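Local coordinates for putative fructosamine-3-kinase (Thermobifida fusca YX, PDB 3F7W), which is probably a kinase of the fructosamine kinase family, though its own substrate has not been established, at residues His218-Phe229 and Ile255-His266. Residues are numbered along the deposited sequence; the frame is centred on the assembly and turned at random.
Sequences HREADLAMLALF and IPLHQLHPLLVH
His218, the N-cap of helix 219-229, offers one ring face to the edge of His258, whose CE1 lies 3.6 Å from His218 CG; the pair is edge-to-face, with planes at 55°. The His218 ring is itself held by the capping bond from Glu220 N to ND1. Glu220 lays its CB over a face of the His258 imidazole in a CH-pi contact, 3.8 Å from the centroid, while its carboxylate forms a salt bridge with Arg254, just ahead of Ile255-His266. A water donates to both Ala221 O and His258 O, bridging the two backbones. At Ala224 the helices come close, CB sitting 3.6 Å from His258 CB, and Gln259 NE2 donates an almost straight bond (3.0 Å, 178°) to Ala224 O. That carbonyl keeps its helical bond from Leu228 N, the two donors arriving from opposite faces of its plane. With Gln259 replaced by an alanine, Ala224 O is likely to be left with its helical partner alone and a gap to open beside Leu228. Met225, present as selenomethionine and bent at its second torsion, runs SE past Pro262 CB at 3.5 Å and brings CE to the edge of the His266 ring. Leu228 spreads CD1 against the Gln259 amide and CD2 against Leu263 CG. Phe229 CZ meets His266 CD2 at 3.4 Å, the rings oblique. Crossing at -79° with axes 8.5 Å apart, the nearly perpendicular pair belongs to the helical C-terminal lobe of a protein-kinase-like fold. The Asp222 carboxylate accepts from His192 N and Gly193 N, consistent with the helix aspartate that holds the catalytic loop in protein kinases.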
loop_
_atom_site.group_PDB
_atom_site.type_symbol
_atom_site.label_atom_id
_atom_site.label_comp_id
_atom_site.label_asym_id
_atom_site.label_seq_id
_atom_site.Cartn_x
_atom_site.Cartn_y
_atom_site.Cartn_z
ATOM N N HIS A 218 -4.640 1.965 -10.591
ATOM C CA HIS A 218 -4.844 0.837 -11.458
ATOM C C HIS A 218 -4.744 -0.418 -10.620
ATOM O O HIS A 218 -3.774 -0.610 -9.898
ATOM C CB HIS A 218 -3.802 0.828 -12.581
ATOM C CG HIS A 218 -4.232 0.057 -13.777
ATOM N ND1 HIS A 218 -4.595 -1.277 -13.716
ATOM C CD2 HIS A 218 -4.393 0.439 -15.065
ATOM C CE1 HIS A 218 -4.924 -1.688 -14.930
ATOM N NE2 HIS A 218 -4.801 -0.669 -15.768
ATOM N N ARG A 219 -5.741 -1.285 -10.723
ATOM C CA ARG A 219 -5.737 -2.518 -9.920
ATOM C C ARG A 219 -4.511 -3.399 -10.193
ATOM O O ARG A 219 -4.068 -4.109 -9.315
ATOM C CB ARG A 219 -7.028 -3.300 -10.114
ATOM C CG ARG A 219 -7.310 -3.812 -11.522
ATOM C CD ARG A 219 -8.839 -3.909 -11.765
ATOM N NE ARG A 219 -9.190 -4.595 -13.013
ATOM C CZ ARG A 219 -9.561 -5.876 -13.124
ATOM N NH1 ARG A 219 -9.619 -6.682 -12.083
ATOM N NH2 ARG A 219 -9.858 -6.374 -14.324
ATOM N N GLU A 220 -3.961 -3.336 -11.414
ATOM C CA GLU A 220 -2.721 -4.050 -11.742
ATOM C C GLU A 220 -1.553 -3.663 -10.834
ATOM O O GLU A 220 -0.674 -4.473 -10.620
ATOM C CB GLU A 220 -2.363 -3.914 -13.224
ATOM C CG GLU A 220 -3.343 -4.708 -14.157
ATOM C CD GLU A 220 -3.094 -4.511 -15.652
ATOM O OE1 GLU A 220 -1.937 -4.257 -16.074
ATOM O OE2 GLU A 220 -4.067 -4.646 -16.409
ATOM N N ALA A 221 -1.567 -2.441 -10.273
ATOM C CA ALA A 221 -0.528 -1.989 -9.353
ATOM C C ALA A 221 -0.382 -2.940 -8.180
ATOM O O ALA A 221 0.721 -3.368 -7.851
ATOM C CB ALA A 221 -0.811 -0.541 -8.844
ATOM N N ASP A 222 -1.493 -3.278 -7.540
ATOM C CA ASP A 222 -1.426 -4.118 -6.326
ATOM C C ASP A 222 -0.902 -5.512 -6.661
ATOM O O ASP A 222 -0.061 -6.066 -5.961
ATOM C CB ASP A 222 -2.812 -4.231 -5.653
ATOM C CG ASP A 222 -3.153 -3.029 -4.716
ATOM O OD1 ASP A 222 -2.315 -2.132 -4.462
ATOM O OD2 ASP A 222 -4.311 -3.003 -4.229
ATOM N N LEU A 223 -1.402 -6.080 -7.752
ATOM C CA LEU A 223 -0.968 -7.409 -8.181
ATOM C C LEU A 223 0.497 -7.405 -8.610
ATOM O O LEU A 223 1.205 -8.385 -8.407
ATOM C CB LEU A 223 -1.873 -7.937 -9.294
ATOM C CG LEU A 223 -3.137 -8.690 -8.834
ATOM C CD1 LEU A 223 -3.775 -8.015 -7.647
ATOM C CD2 LEU A 223 -4.118 -8.818 -9.980
ATOM N N ALA A 224 0.949 -6.302 -9.198
ATOM C CA ALA A 224 2.346 -6.176 -9.608
ATOM C C ALA A 224 3.253 -6.054 -8.372
ATOM O O ALA A 224 4.377 -6.522 -8.392
ATOM C CB ALA A 224 2.545 -4.983 -10.536
HETATM N N MSE A 225 2.752 -5.434 -7.307
HETATM C CA MSE A 225 3.519 -5.319 -6.067
HETATM C C MSE A 225 3.640 -6.674 -5.390
HETATM O O MSE A 225 4.691 -6.994 -4.827
HETATM C CB MSE A 225 2.904 -4.284 -5.110
HETATM C CG MSE A 225 3.701 -4.005 -3.888
HETATM SE SE MSE A 225 5.424 -3.183 -4.397
HETATM C CE MSE A 225 5.903 -2.219 -2.718
ATOM N N LEU A 226 2.568 -7.464 -5.426
ATOM C CA LEU A 226 2.642 -8.854 -4.921
ATOM C C LEU A 226 3.730 -9.637 -5.664
ATOM O O LEU A 226 4.511 -10.379 -5.065
ATOM C CB LEU A 226 1.287 -9.556 -5.032
ATOM C CG LEU A 226 0.202 -9.046 -4.076
ATOM C CD1 LEU A 226 -1.140 -9.717 -4.462
ATOM C CD2 LEU A 226 0.612 -9.312 -2.596
ATOM N N ALA A 227 3.813 -9.424 -6.973
ATOM C CA ALA A 227 4.782 -10.086 -7.791
ATOM C C ALA A 227 6.202 -9.562 -7.531
ATOM O O ALA A 227 7.129 -10.343 -7.500
ATOM C CB ALA A 227 4.395 -9.951 -9.304
ATOM N N LEU A 228 6.359 -8.256 -7.334
ATOM C CA LEU A 228 7.684 -7.656 -7.265
ATOM C C LEU A 228 8.565 -8.301 -6.185
ATOM O O LEU A 228 9.714 -8.658 -6.444
ATOM C CB LEU A 228 7.561 -6.168 -7.043
ATOM C CG LEU A 228 8.845 -5.330 -6.973
ATOM C CD1 LEU A 228 9.673 -5.540 -8.205
ATOM C CD2 LEU A 228 8.491 -3.855 -6.841
ATOM N N PHE A 229 8.044 -8.421 -4.971
ATOM C CA PHE A 229 8.806 -9.052 -3.876
ATOM C C PHE A 229 8.302 -10.457 -3.567
ATOM O O PHE A 229 8.778 -11.125 -2.645
ATOM C CB PHE A 229 8.800 -8.163 -2.640
ATOM C CG PHE A 229 9.401 -6.819 -2.908
ATOM C CD1 PHE A 229 10.770 -6.642 -2.865
ATOM C CD2 PHE A 229 8.595 -5.756 -3.279
ATOM C CE1 PHE A 229 11.327 -5.409 -3.176
ATOM C CE2 PHE A 229 9.140 -4.519 -3.572
ATOM C CZ PHE A 229 10.529 -4.364 -3.524
ATOM N N ILE A 255 3.344 -6.018 -16.110
ATOM C CA ILE A 255 3.817 -6.067 -14.721
ATOM C C ILE A 255 4.997 -5.122 -14.445
ATOM O O ILE A 255 4.929 -4.354 -13.499
ATOM C CB ILE A 255 4.069 -7.509 -14.227
ATOM C CG1 ILE A 255 2.720 -8.272 -14.148
ATOM C CG2 ILE A 255 4.802 -7.492 -12.858
ATOM C CD1 ILE A 255 2.849 -9.727 -13.857
ATOM N N PRO A 256 6.080 -5.156 -15.245
ATOM C CA PRO A 256 7.153 -4.170 -14.978
ATOM C C PRO A 256 6.729 -2.687 -14.939
ATOM O O PRO A 256 7.220 -1.917 -14.079
ATOM C CB PRO A 256 8.155 -4.411 -16.122
ATOM C CG PRO A 256 7.894 -5.795 -16.580
ATOM C CD PRO A 256 6.439 -6.085 -16.328
ATOM N N LEU A 257 5.861 -2.283 -15.865
ATOM C CA LEU A 257 5.370 -0.905 -15.928
ATOM C C LEU A 257 4.839 -0.493 -14.580
ATOM O O LEU A 257 5.186 0.567 -14.054
ATOM C CB LEU A 257 4.273 -0.767 -16.992
ATOM C CG LEU A 257 3.574 0.593 -17.108
ATOM C CD1 LEU A 257 4.537 1.668 -17.543
ATOM C CD2 LEU A 257 2.372 0.481 -18.065
ATOM N N HIS A 258 4.006 -1.361 -14.010
ATOM C CA HIS A 258 3.368 -1.094 -12.720
ATOM C C HIS A 258 4.273 -1.199 -11.498
ATOM O O HIS A 258 3.868 -0.792 -10.405
ATOM C CB HIS A 258 2.155 -1.994 -12.535
ATOM C CG HIS A 258 1.022 -1.639 -13.439
ATOM N ND1 HIS A 258 0.252 -0.515 -13.248
ATOM C CD2 HIS A 258 0.544 -2.240 -14.554
ATOM C CE1 HIS A 258 -0.652 -0.437 -14.203
ATOM N NE2 HIS A 258 -0.496 -1.469 -15.013
ATOM N N GLN A 259 5.469 -1.757 -11.690
ATOM C CA GLN A 259 6.469 -1.868 -10.653
ATOM C C GLN A 259 7.405 -0.661 -10.592
ATOM O O GLN A 259 8.192 -0.534 -9.655
ATOM C CB GLN A 259 7.287 -3.157 -10.858
ATOM C CG GLN A 259 6.462 -4.418 -10.599
ATOM C CD GLN A 259 7.173 -5.728 -10.882
ATOM O OE1 GLN A 259 8.131 -5.776 -11.658
ATOM N NE2 GLN A 259 6.664 -6.816 -10.299
ATOM N N LEU A 260 7.316 0.234 -11.565
ATOM C CA LEU A 260 8.222 1.379 -11.600
ATOM C C LEU A 260 8.005 2.330 -10.427
ATOM O O LEU A 260 8.971 2.791 -9.819
ATOM C CB LEU A 260 8.128 2.114 -12.943
ATOM C CG LEU A 260 8.610 1.293 -14.155
ATOM C CD1 LEU A 260 8.411 2.096 -15.452
ATOM C CD2 LEU A 260 10.063 0.832 -14.020
ATOM N N HIS A 261 6.743 2.582 -10.077
ATOM C CA HIS A 261 6.442 3.476 -8.954
ATOM C C HIS A 261 7.066 2.941 -7.652
ATOM O O HIS A 261 7.855 3.645 -7.030
ATOM C CB HIS A 261 4.922 3.693 -8.795
ATOM C CG HIS A 261 4.541 4.250 -7.464
ATOM N ND1 HIS A 261 4.901 5.528 -7.061
ATOM C CD2 HIS A 261 3.856 3.701 -6.430
ATOM C CE1 HIS A 261 4.448 5.733 -5.832
ATOM N NE2 HIS A 261 3.818 4.640 -5.426
ATOM N N PRO A 262 6.709 1.701 -7.223
ATOM C CA PRO A 262 7.308 1.212 -5.970
ATOM C C PRO A 262 8.800 1.156 -6.016
ATOM O O PRO A 262 9.438 1.424 -4.998
ATOM C CB PRO A 262 6.724 -0.203 -5.809
ATOM C CG PRO A 262 6.175 -0.563 -7.123
ATOM C CD PRO A 262 5.746 0.733 -7.755
ATOM N N LEU A 263 9.383 0.807 -7.170
ATOM C CA LEU A 263 10.839 0.738 -7.236
ATOM C C LEU A 263 11.535 2.099 -7.054
ATOM O O LEU A 263 12.596 2.190 -6.394
ATOM C CB LEU A 263 11.320 0.036 -8.523
ATOM C CG LEU A 263 11.115 -1.492 -8.467
ATOM C CD1 LEU A 263 11.280 -2.101 -9.878
ATOM C CD2 LEU A 263 12.056 -2.191 -7.397
ATOM N N LEU A 264 10.956 3.143 -7.635
ATOM C CA LEU A 264 11.450 4.500 -7.421
ATOM C C LEU A 264 11.313 4.969 -5.965
ATOM O O LEU A 264 12.212 5.631 -5.431
ATOM C CB LEU A 264 10.751 5.480 -8.359
ATOM C CG LEU A 264 11.211 5.368 -9.817
ATOM C CD1 LEU A 264 10.176 6.050 -10.726
ATOM C CD2 LEU A 264 12.627 5.981 -10.030
ATOM N N VAL A 265 10.208 4.610 -5.329
ATOM C CA VAL A 265 10.050 4.888 -3.904
ATOM C C VAL A 265 11.139 4.180 -3.101
ATOM O O VAL A 265 11.715 4.772 -2.200
ATOM C CB VAL A 265 8.635 4.512 -3.408
ATOM C CG1 VAL A 265 8.534 4.636 -1.861
ATOM C CG2 VAL A 265 7.617 5.419 -4.083
ATOM N N HIS A 266 11.449 2.934 -3.448
ATOM C CA HIS A 266 12.461 2.172 -2.695
ATOM C C HIS A 266 13.852 2.804 -2.844
ATOM O O HIS A 266 14.614 2.917 -1.871
ATOM C CB HIS A 266 12.454 0.701 -3.093
ATOM C CG HIS A 266 11.118 0.057 -2.914
ATOM N ND1 HIS A 266 10.237 0.443 -1.919
ATOM C CD2 HIS A 266 10.495 -0.924 -3.611
ATOM C CE1 HIS A 266 9.121 -0.255 -2.031
ATOM N NE2 HIS A 266 9.258 -1.107 -3.033
HETATM O O HOH W 1 3.142 -1.987 -8.020
HETATM O O HOH W 2 8.084 -9.523 -10.680
#